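PDB 4J35: phosphotriesterase, putative from Deinococcus radiodurans, which probably hydrolyses lactones at a two-metal centre, here holding cobalt, and is a variant engineered for organophosphate hydrolysis. Local coordinates for residues A55-I61 with P289-D294; Q14-T18 with T314-A319. The protein carries 7 engineered substitutions. One frame throughout, in Å; residues are numbered along the deposited sequence.

Contact 1 (A55-I61 with P289-D294); sequences ALLARGI and PLHISD
Helix 42-58 ends in a Schellman motif (I61 N to L56 O 3.1 Å, G60 N to L57 O 3.0 Å) and packs against residues 289-294, which lead into helix 291-303. G60, with phi 92°, is the C-prime residue; a CB would strike the preceding carbonyl, which calls for glycine. The CA atoms of L56 and L290, like those of R59 and S293, lie 6.7 Å apart. R59 extends (m, t, t, chi4 71°), long enough for a two-pronged salt bridge: NE meets D294 OD1 at 2.8 Å and NH2 meets D294 OD2 at 3.0 Å, while NH1 turns back to A55 O at 3.0 Å. L290 CB covers one face of the guanidinium, 3.7 Å from R59 NE. Beneath, L290 (m, t) brings CD2 to 3.7 Å from A55 CB, where the short side chain suits the close approach, and 3.9 Å from CD2 of L56 (m, t), which also lies 4.1 Å from P289 CB. Water 1 links S293 OG (2.6 Å) to R59 O (3.2 Å). As in a TIM barrel, helices 42-58 and 291-303 pack outside the parallel strands: L56 rests on L19 of strand 17-26, and both L56 and P289 touch W267 of strand 266-269.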
loop_
_atom_site.group_PDB
_atom_site.type_symbol
_atom_site.label_atom_id
_atom_site.label_comp_id
_atom_site.label_asym_id
_atom_site.label_seq_id
_atom_site.Cartn_x
_atom_site.Cartn_y
_atom_site.Cartn_z
ATOM N N ALA A 55 -14.554 10.320 -8.363
ATOM C CA ALA A 55 -14.119 9.826 -9.651
ATOM C C ALA A 55 -13.877 8.302 -9.613
ATOM O O ALA A 55 -14.094 7.589 -10.594
ATOM C CB ALA A 55 -12.872 10.542 -10.084
ATOM N N LEU A 56 -13.417 7.807 -8.482
ATOM C CA LEU A 56 -13.169 6.379 -8.354
ATOM C C LEU A 56 -14.471 5.626 -8.281
ATOM O O LEU A 56 -14.671 4.632 -8.969
ATOM C CB LEU A 56 -12.305 6.097 -7.103
ATOM C CG LEU A 56 -10.845 6.505 -7.240
ATOM C CD1 LEU A 56 -10.067 6.427 -5.875
ATOM C CD2 LEU A 56 -10.161 5.613 -8.267
ATOM N N LEU A 57 -15.383 6.092 -7.444
ATOM C CA LEU A 57 -16.684 5.476 -7.374
ATOM C C LEU A 57 -17.365 5.442 -8.762
ATOM O O LEU A 57 -18.017 4.459 -9.127
ATOM C CB LEU A 57 -17.556 6.200 -6.362
ATOM C CG LEU A 57 -17.195 6.019 -4.895
ATOM C CD1 LEU A 57 -17.857 7.109 -4.084
ATOM C CD2 LEU A 57 -17.656 4.653 -4.412
ATOM N N ALA A 58 -17.188 6.499 -9.545
ATOM C CA ALA A 58 -17.723 6.523 -10.907
ATOM C C ALA A 58 -17.146 5.378 -11.737
ATOM O O ALA A 58 -17.763 4.911 -12.688
ATOM C CB ALA A 58 -17.428 7.876 -11.587
ATOM N N ARG A 59 -15.968 4.897 -11.382
ATOM C CA ARG A 59 -15.359 3.880 -12.219
ATOM C C ARG A 59 -15.607 2.469 -11.659
ATOM O O ARG A 59 -15.064 1.496 -12.161
ATOM C CB ARG A 59 -13.877 4.183 -12.390
ATOM C CG ARG A 59 -13.626 5.413 -13.282
ATOM C CD ARG A 59 -12.225 5.943 -13.071
ATOM N NE ARG A 59 -11.852 6.916 -14.092
ATOM C CZ ARG A 59 -12.365 8.139 -14.179
ATOM N NH1 ARG A 59 -13.309 8.534 -13.334
ATOM N NH2 ARG A 59 -11.953 8.950 -15.147
ATOM N N GLY A 60 -16.456 2.374 -10.644
ATOM C CA GLY A 60 -16.772 1.099 -10.022
ATOM C C GLY A 60 -15.868 0.762 -8.824
ATOM O O GLY A 60 -16.085 -0.267 -8.179
ATOM N N ILE A 61 -14.867 1.595 -8.535
ATOM C CA ILE A 61 -13.975 1.355 -7.368
ATOM C C ILE A 61 -14.717 1.661 -6.063
ATOM O O ILE A 61 -15.110 2.792 -5.818
ATOM C CB ILE A 61 -12.689 2.186 -7.392
ATOM C CG1 ILE A 61 -11.894 1.980 -8.684
ATOM C CG2 ILE A 61 -11.795 1.838 -6.136
ATOM C CD1 ILE A 61 -11.483 0.606 -8.914
ATOM N N PRO A 289 -4.912 8.049 -9.462
ATOM C CA PRO A 289 -5.659 6.795 -9.240
ATOM C C PRO A 289 -6.733 6.390 -10.255
ATOM O O PRO A 289 -7.426 5.403 -10.045
ATOM C CB PRO A 289 -6.310 7.026 -7.882
ATOM C CG PRO A 289 -6.391 8.517 -7.766
ATOM C CD PRO A 289 -5.144 9.023 -8.391
ATOM N N LEU A 290 -6.896 7.136 -11.344
ATOM C CA LEU A 290 -7.850 6.755 -12.369
ATOM C C LEU A 290 -7.197 6.022 -13.542
ATOM O O LEU A 290 -7.878 5.591 -14.486
ATOM C CB LEU A 290 -8.527 8.067 -12.927
ATOM C CG LEU A 290 -8.957 9.029 -11.826
ATOM C CD1 LEU A 290 -9.554 10.338 -12.452
ATOM C CD2 LEU A 290 -9.991 8.420 -10.939
ATOM N N HIS A 291 -5.873 5.981 -13.539
ATOM C CA HIS A 291 -5.080 5.427 -14.627
ATOM C C HIS A 291 -5.346 3.928 -14.846
ATOM O O HIS A 291 -5.449 3.468 -15.983
ATOM C CB HIS A 291 -3.613 5.712 -14.325
ATOM C CG HIS A 291 -2.633 5.054 -15.246
ATOM N ND1 HIS A 291 -2.747 5.086 -16.616
ATOM C CD2 HIS A 291 -1.491 4.383 -14.984
ATOM C CE1 HIS A 291 -1.723 4.459 -17.160
ATOM N NE2 HIS A 291 -0.948 4.012 -16.188
ATOM N N ILE A 292 -5.598 3.175 -13.782
ATOM C CA ILE A 292 -5.688 1.733 -13.960
ATOM C C ILE A 292 -7.029 1.456 -14.649
ATOM O O ILE A 292 -7.093 0.795 -15.681
ATOM C CB ILE A 292 -5.556 0.954 -12.656
ATOM C CG1 ILE A 292 -4.074 0.787 -12.371
ATOM C CG2 ILE A 292 -6.262 -0.384 -12.794
ATOM C CD1 ILE A 292 -3.762 0.279 -10.942
ATOM N N SER A 293 -8.084 2.062 -14.111
ATOM C CA SER A 293 -9.398 1.995 -14.730
ATOM C C SER A 293 -9.431 2.473 -16.190
ATOM O O SER A 293 -9.992 1.779 -17.049
ATOM C CB SER A 293 -10.414 2.766 -13.906
ATOM O OG SER A 293 -10.469 2.286 -12.577
ATOM N N ASP A 294 -8.869 3.652 -16.489
ATOM C CA ASP A 294 -9.034 4.239 -17.824
ATOM C C ASP A 294 -8.080 3.686 -18.881
ATOM O O ASP A 294 -8.432 3.665 -20.069
ATOM C CB ASP A 294 -8.851 5.788 -17.804
ATOM C CG ASP A 294 -9.863 6.488 -16.952
ATOM O OD1 ASP A 294 -10.802 5.828 -16.475
ATOM O OD2 ASP A 294 -9.746 7.732 -16.790
HETATM O O HOH W 1 -12.147 0.297 -12.687
#

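Contact 2 (Q14-T18 with T314-A319); sequences QLGAT and TVGNPA
One direct hydrogen bond ties the start of strand 17-26 to helix 307-322: T18 N donates to T314 O at 2.9 Å. T314 O also receives a CA-H...O contact from A17 CA (3.3 Å). P318 has no N-H to offer T314 O, which leaves that carbonyl for the strand; the helix is kinked here. Water 2 adds a bridge, donating to G16 O (2.8 Å) and V315 O (2.4 Å). T18, chi1 m, folds OG1 back to G16 O at 3.0 Å. The positive phi of G16 (62°) favours glycine. Among apolar contacts, small A17 permits a CA-CA approach of 4.5 Å to V315, its CB 3.9 Å from CG2 of V315 (t); T18 CB meets P318 CB at 3.5 Å, and L15 (m, t) sets CD1 4.1 Å from A319 CA. The last helix of the TIM-barrel fold here meets the chain where it enters strand 17-26: A17 and T18 also touch strand 61-66, while P318 reaches L260 of strand 259-261.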
loop_
_atom_site.group_PDB
_atom_site.type_symbol
_atom_site.label_atom_id
_atom_site.label_comp_id
_atom_site.label_asym_id
_atom_site.label_seq_id
_atom_site.Cartn_x
_atom_site.Cartn_y
_atom_site.Cartn_z
ATOM N N GLN A 14 -18.707 -6.962 0.191
ATOM C CA GLN A 14 -19.004 -5.537 -0.013
ATOM C C GLN A 14 -17.779 -4.676 -0.338
ATOM O O GLN A 14 -17.917 -3.465 -0.508
ATOM C CB GLN A 14 -19.690 -4.932 1.221
ATOM C CG GLN A 14 -21.070 -5.431 1.447
ATOM C CD GLN A 14 -21.826 -5.564 0.147
ATOM O OE1 GLN A 14 -22.086 -4.573 -0.557
ATOM N NE2 GLN A 14 -22.163 -6.805 -0.203
ATOM N N LEU A 15 -16.595 -5.274 -0.435
ATOM C CA LEU A 15 -15.402 -4.477 -0.766
ATOM C C LEU A 15 -15.435 -4.006 -2.217
ATOM O O LEU A 15 -15.040 -2.885 -2.531
ATOM C CB LEU A 15 -14.116 -5.272 -0.512
ATOM C CG LEU A 15 -13.786 -5.603 0.944
ATOM C CD1 LEU A 15 -12.422 -6.318 1.041
ATOM C CD2 LEU A 15 -13.794 -4.350 1.808
ATOM N N GLY A 16 -15.929 -4.866 -3.096
ATOM C CA GLY A 16 -15.935 -4.588 -4.511
ATOM C C GLY A 16 -14.549 -4.412 -5.098
ATOM O O GLY A 16 -13.543 -4.878 -4.557
ATOM N N ALA A 17 -14.507 -3.738 -6.241
ATOM C CA ALA A 17 -13.259 -3.468 -6.924
ATOM C C ALA A 17 -12.415 -2.582 -5.987
ATOM O O ALA A 17 -12.905 -1.569 -5.476
ATOM C CB ALA A 17 -13.545 -2.755 -8.240
ATOM N N THR A 18 -11.160 -2.958 -5.792
ATOM C CA THR A 18 -10.283 -2.342 -4.794
ATOM C C THR A 18 -8.951 -1.920 -5.381
ATOM O O THR A 18 -8.353 -2.611 -6.242
ATOM C CB THR A 18 -10.041 -3.353 -3.601
ATOM O OG1 THR A 18 -11.295 -3.671 -2.997
ATOM C CG2 THR A 18 -9.123 -2.774 -2.547
ATOM N N THR A 314 -8.804 -7.529 -9.453
ATOM C CA THR A 314 -9.320 -6.283 -8.895
ATOM C C THR A 314 -10.425 -6.453 -7.866
ATOM O O THR A 314 -10.677 -5.545 -7.102
ATOM C CB THR A 314 -9.853 -5.354 -10.034
ATOM O OG1 THR A 314 -10.877 -6.043 -10.756
ATOM C CG2 THR A 314 -8.717 -5.019 -10.968
ATOM N N VAL A 315 -11.066 -7.624 -7.814
ATOM C CA VAL A 315 -12.162 -7.837 -6.861
ATOM C C VAL A 315 -11.950 -9.130 -6.027
ATOM O O VAL A 315 -12.043 -9.085 -4.803
ATOM C CB VAL A 315 -13.539 -7.946 -7.586
ATOM C CG1 VAL A 315 -14.669 -8.161 -6.583
ATOM C CG2 VAL A 315 -13.821 -6.671 -8.450
ATOM N N GLY A 316 -11.690 -10.231 -6.718
ATOM C CA GLY A 316 -11.539 -11.532 -6.069
ATOM C C GLY A 316 -10.394 -11.520 -5.070
ATOM O O GLY A 316 -10.562 -11.908 -3.920
ATOM N N ASN A 317 -9.226 -11.077 -5.509
ATOM C CA ASN A 317 -8.055 -11.089 -4.632
ATOM C C ASN A 317 -8.182 -10.173 -3.422
ATOM O O ASN A 317 -7.886 -10.576 -2.303
ATOM C CB ASN A 317 -6.779 -10.812 -5.414
ATOM C CG ASN A 317 -6.510 -11.858 -6.453
ATOM O OD1 ASN A 317 -7.126 -12.948 -6.443
ATOM N ND2 ASN A 317 -5.538 -11.599 -7.315
ATOM N N PRO A 318 -8.594 -8.907 -3.624
ATOM C CA PRO A 318 -8.783 -8.064 -2.447
ATOM C C PRO A 318 -9.816 -8.617 -1.466
ATOM O O PRO A 318 -9.644 -8.399 -0.273
ATOM C CB PRO A 318 -9.294 -6.731 -3.042
ATOM C CG PRO A 318 -8.876 -6.773 -4.478
ATOM C CD PRO A 318 -8.784 -8.179 -4.888
ATOM N N ALA A 319 -10.871 -9.292 -1.938
ATOM C CA ALA A 319 -11.890 -9.806 -1.022
ATOM C C ALA A 319 -11.236 -10.837 -0.101
ATOM O O ALA A 319 -11.464 -10.878 1.116
ATOM C CB ALA A 319 -13.020 -10.458 -1.801
HETATM O O HOH W 2 -13.248 -7.418 -3.502
#

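Overall arrangement
The two contacts, with centres 14 Å apart, belong to one TIM-barrel-like fold. Along the chain the order is 14-18, 55-61, 289-294, 314-319, so contact 2 brackets contact 1. Their early segments belong to strand 17-26 and the following helix 42-58, their late ones to the consecutive helices 291-303 and 307-322. They meet directly, G60 O lying 3.6 Å from A17 CB and I61 CG2 3.6 Å from A17 O. Both join the first beta-alpha part of the barrel to its last helices, which is where the barrel closes. Strand 17-26 goes on to carry the metal ligands H21 and H23; P289 lies about 12 Å and T18 about 14 Å, by their side chains, from a bound cobalt ion.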